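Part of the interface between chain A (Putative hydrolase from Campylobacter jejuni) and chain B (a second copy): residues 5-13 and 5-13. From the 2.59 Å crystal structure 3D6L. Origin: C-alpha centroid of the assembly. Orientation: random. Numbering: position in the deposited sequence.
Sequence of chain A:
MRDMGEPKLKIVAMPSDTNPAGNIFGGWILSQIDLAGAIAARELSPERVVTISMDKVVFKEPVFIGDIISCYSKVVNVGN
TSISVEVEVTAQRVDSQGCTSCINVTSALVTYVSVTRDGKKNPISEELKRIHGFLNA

Chain A (5-13) GEPKLKIVA
Chain B, residues 5-13: GEPKLKIVA

Residues 5-13 of two copies of a putative hydrolase meet about an exact two-fold axis, so each contact between unlike atoms has a symmetric twin, and like-atom pairs straddle the axis; 630 Å² is buried in total. Each stretch enters as loop at Gly5 (phi/psi 81/-168°) and Glu6 (-85/162°), passes Pro7 (-61/144°, C-gamma exo) and Lys8 (-83/-29°), then extends through Leu9 (-135/148°), Lys10 (-148/113°), Ile11 (-134/155°) and Val12 (-91/137°) to Ala13 (-80/116°). The strands cross steeply, with 99° between their N-to-C directions and 4.4 Å between axes at closest approach.

Backbone pairing is confined to a single antiparallel bridge, Lys10(A) with Lys10(B), whose CA atoms lie 4.8 Å apart. Lys10(A) N donates to Lys10(B) O and Lys10(B) N to Lys10(A) O, both at 3.0 Å and nearly linear (172°). Each carbonyl also receives a CA-H...O contact: Leu9(A) CA lies 3.4 Å from Lys10(B) O.

Apolar contacts accompany the bridge. Leu9 (chi1 -110°, chi2 51°) points its CA-to-CB bond away, yet its end comes nearer, placing Leu9(A) CD1 4.1 Å from CG2 of Val12(B) (chi1 t). Across the axis, Ile11(A) CG2 meets Ile11(B) CG2 at 4.3 Å, with chi1 off-well at -8° and chi2 at 92°.

Lys10 (chi1 t, chi2 t, chi3 142°, chi4 p) has the most area covered by the other stretch, 106 Å² in A and 102 Å² in B. Its aliphatic chain lies against the partner's backbone at Pro7 and Lys8, with Lys10(A) CE 3.2 Å from Lys8(B) O and 3.7 Å from Pro7(B) O.

The CA-to-CB bond of Glu6 points toward the other stretch; the chain follows chi1 p, chi2 t, chi3 53°. Glu6(A) CB sits 3.3 Å from Glu6(B) OE1, and Glu6(A) OE2 is 3.7 Å from Pro7(B) CD. Symmetry brings like charges together, with Glu6(A) OE1 and Glu6(B) OE1 3.8 Å apart, an electrostatically unfavourable approach if both carboxylates are ionised.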

# COMPACT_ATOMS: atom_id res chain seq x y z
N GLY A 5 19.40 -22.79 9.58
CA GLY A 5 18.65 -22.22 10.70
C GLY A 5 17.17 -22.09 10.39
O GLY A 5 16.67 -22.66 9.42
N GLU A 6 16.46 -21.36 11.25
CA GLU A 6 15.06 -21.03 11.01
C GLU A 6 14.96 -19.76 10.13
O GLU A 6 15.94 -19.03 10.00
CB GLU A 6 14.27 -20.91 12.34
CG GLU A 6 14.74 -19.85 13.32
CD GLU A 6 13.73 -19.57 14.45
OE1 GLU A 6 13.29 -20.53 15.13
OE2 GLU A 6 13.38 -18.38 14.65
N PRO A 7 13.78 -19.52 9.51
CA PRO A 7 13.64 -18.38 8.61
C PRO A 7 13.87 -17.04 9.30
O PRO A 7 13.51 -16.88 10.47
CB PRO A 7 12.17 -18.46 8.17
CG PRO A 7 11.76 -19.85 8.42
CD PRO A 7 12.53 -20.30 9.61
N LYS A 8 14.48 -16.11 8.58
CA LYS A 8 14.68 -14.75 9.06
C LYS A 8 13.42 -13.92 8.82
O LYS A 8 13.13 -12.98 9.57
CB LYS A 8 15.91 -14.11 8.40
CG LYS A 8 17.22 -14.84 8.68
CD LYS A 8 17.74 -14.54 10.08
CE LYS A 8 18.39 -15.77 10.73
NZ LYS A 8 19.41 -16.46 9.87
N LEU A 9 12.69 -14.28 7.77
CA LEU A 9 11.38 -13.71 7.47
C LEU A 9 10.42 -14.82 7.09
O LEU A 9 10.82 -15.82 6.50
CB LEU A 9 11.47 -12.70 6.33
CG LEU A 9 11.26 -11.21 6.61
CD1 LEU A 9 12.12 -10.71 7.76
CD2 LEU A 9 11.55 -10.39 5.36
N LYS A 10 9.15 -14.61 7.42
CA LYS A 10 8.06 -15.50 7.08
C LYS A 10 6.78 -14.65 6.89
O LYS A 10 6.27 -14.04 7.83
CB LYS A 10 7.90 -16.56 8.18
CG LYS A 10 7.13 -17.81 7.78
CD LYS A 10 7.62 -19.01 8.60
CE LYS A 10 6.49 -19.98 9.01
NZ LYS A 10 6.03 -20.89 7.92
N ILE A 11 6.30 -14.59 5.64
CA ILE A 11 5.20 -13.71 5.26
C ILE A 11 4.24 -14.51 4.43
O ILE A 11 4.64 -15.47 3.79
CB ILE A 11 5.65 -12.55 4.32
CG1 ILE A 11 7.17 -12.48 4.17
CG2 ILE A 11 5.08 -11.22 4.75
CD1 ILE A 11 7.67 -13.28 3.00
N VAL A 12 2.98 -14.09 4.41
CA VAL A 12 2.01 -14.61 3.44
C VAL A 12 2.03 -13.72 2.19
O VAL A 12 2.08 -12.50 2.30
CB VAL A 12 0.59 -14.64 4.02
CG1 VAL A 12 -0.34 -15.37 3.09
CG2 VAL A 12 0.59 -15.29 5.41
N ALA A 13 2.02 -14.33 1.01
CA ALA A 13 1.89 -13.57 -0.23
C ALA A 13 0.42 -13.20 -0.45
O ALA A 13 -0.43 -14.07 -0.61
CB ALA A 13 2.44 -14.36 -1.41
N GLY B 5 7.06 -23.31 19.86
CA GLY B 5 7.63 -23.55 18.53
C GLY B 5 8.34 -22.33 17.97
O GLY B 5 8.60 -21.37 18.70
N GLU B 6 8.65 -22.38 16.68
CA GLU B 6 9.20 -21.23 15.97
C GLU B 6 8.05 -20.32 15.47
O GLU B 6 6.90 -20.76 15.41
CB GLU B 6 10.17 -21.66 14.85
CG GLU B 6 9.59 -22.54 13.74
CD GLU B 6 10.51 -22.65 12.52
OE1 GLU B 6 11.71 -23.01 12.68
OE2 GLU B 6 10.03 -22.39 11.38
N PRO B 7 8.36 -19.05 15.12
CA PRO B 7 7.32 -18.12 14.70
C PRO B 7 6.58 -18.59 13.45
O PRO B 7 7.19 -19.18 12.55
CB PRO B 7 8.09 -16.84 14.37
CG PRO B 7 9.37 -16.96 15.09
CD PRO B 7 9.69 -18.41 15.11
N LYS B 8 5.28 -18.31 13.41
CA LYS B 8 4.46 -18.59 12.23
C LYS B 8 4.59 -17.46 11.22
O LYS B 8 4.47 -17.67 10.01
CB LYS B 8 3.00 -18.82 12.63
CG LYS B 8 2.79 -20.00 13.57
CD LYS B 8 2.86 -21.33 12.83
CE LYS B 8 3.54 -22.43 13.66
NZ LYS B 8 3.00 -22.57 15.06
N LEU B 9 4.84 -16.25 11.73
CA LEU B 9 5.15 -15.09 10.92
C LEU B 9 6.32 -14.34 11.53
O LEU B 9 6.49 -14.32 12.74
CB LEU B 9 3.95 -14.15 10.82
CG LEU B 9 3.21 -14.00 9.48
CD1 LEU B 9 2.84 -15.33 8.87
CD2 LEU B 9 1.96 -13.14 9.67
N LYS B 10 7.11 -13.71 10.66
CA LYS B 10 8.23 -12.87 11.04
C LYS B 10 8.38 -11.76 9.98
O LYS B 10 8.69 -12.02 8.81
CB LYS B 10 9.49 -13.73 11.17
CG LYS B 10 10.63 -13.13 11.97
CD LYS B 10 11.46 -14.23 12.63
CE LYS B 10 12.97 -13.93 12.65
NZ LYS B 10 13.41 -12.96 13.70
N ILE B 11 8.11 -10.52 10.39
CA ILE B 11 8.05 -9.38 9.48
C ILE B 11 8.82 -8.25 10.10
O ILE B 11 8.94 -8.19 11.32
CB ILE B 11 6.61 -8.81 9.32
CG1 ILE B 11 5.56 -9.69 9.99
CG2 ILE B 11 6.27 -8.55 7.87
CD1 ILE B 11 5.28 -9.28 11.40
N VAL B 12 9.32 -7.34 9.27
CA VAL B 12 9.86 -6.07 9.76
C VAL B 12 8.73 -5.03 9.78
O VAL B 12 7.94 -4.95 8.85
CB VAL B 12 11.00 -5.56 8.88
CG1 VAL B 12 11.68 -4.37 9.52
CG2 VAL B 12 12.02 -6.67 8.62
N ALA B 13 8.65 -4.24 10.85
CA ALA B 13 7.70 -3.13 10.90
C ALA B 13 8.27 -1.94 10.12
O ALA B 13 9.31 -1.39 10.49
CB ALA B 13 7.38 -2.74 12.33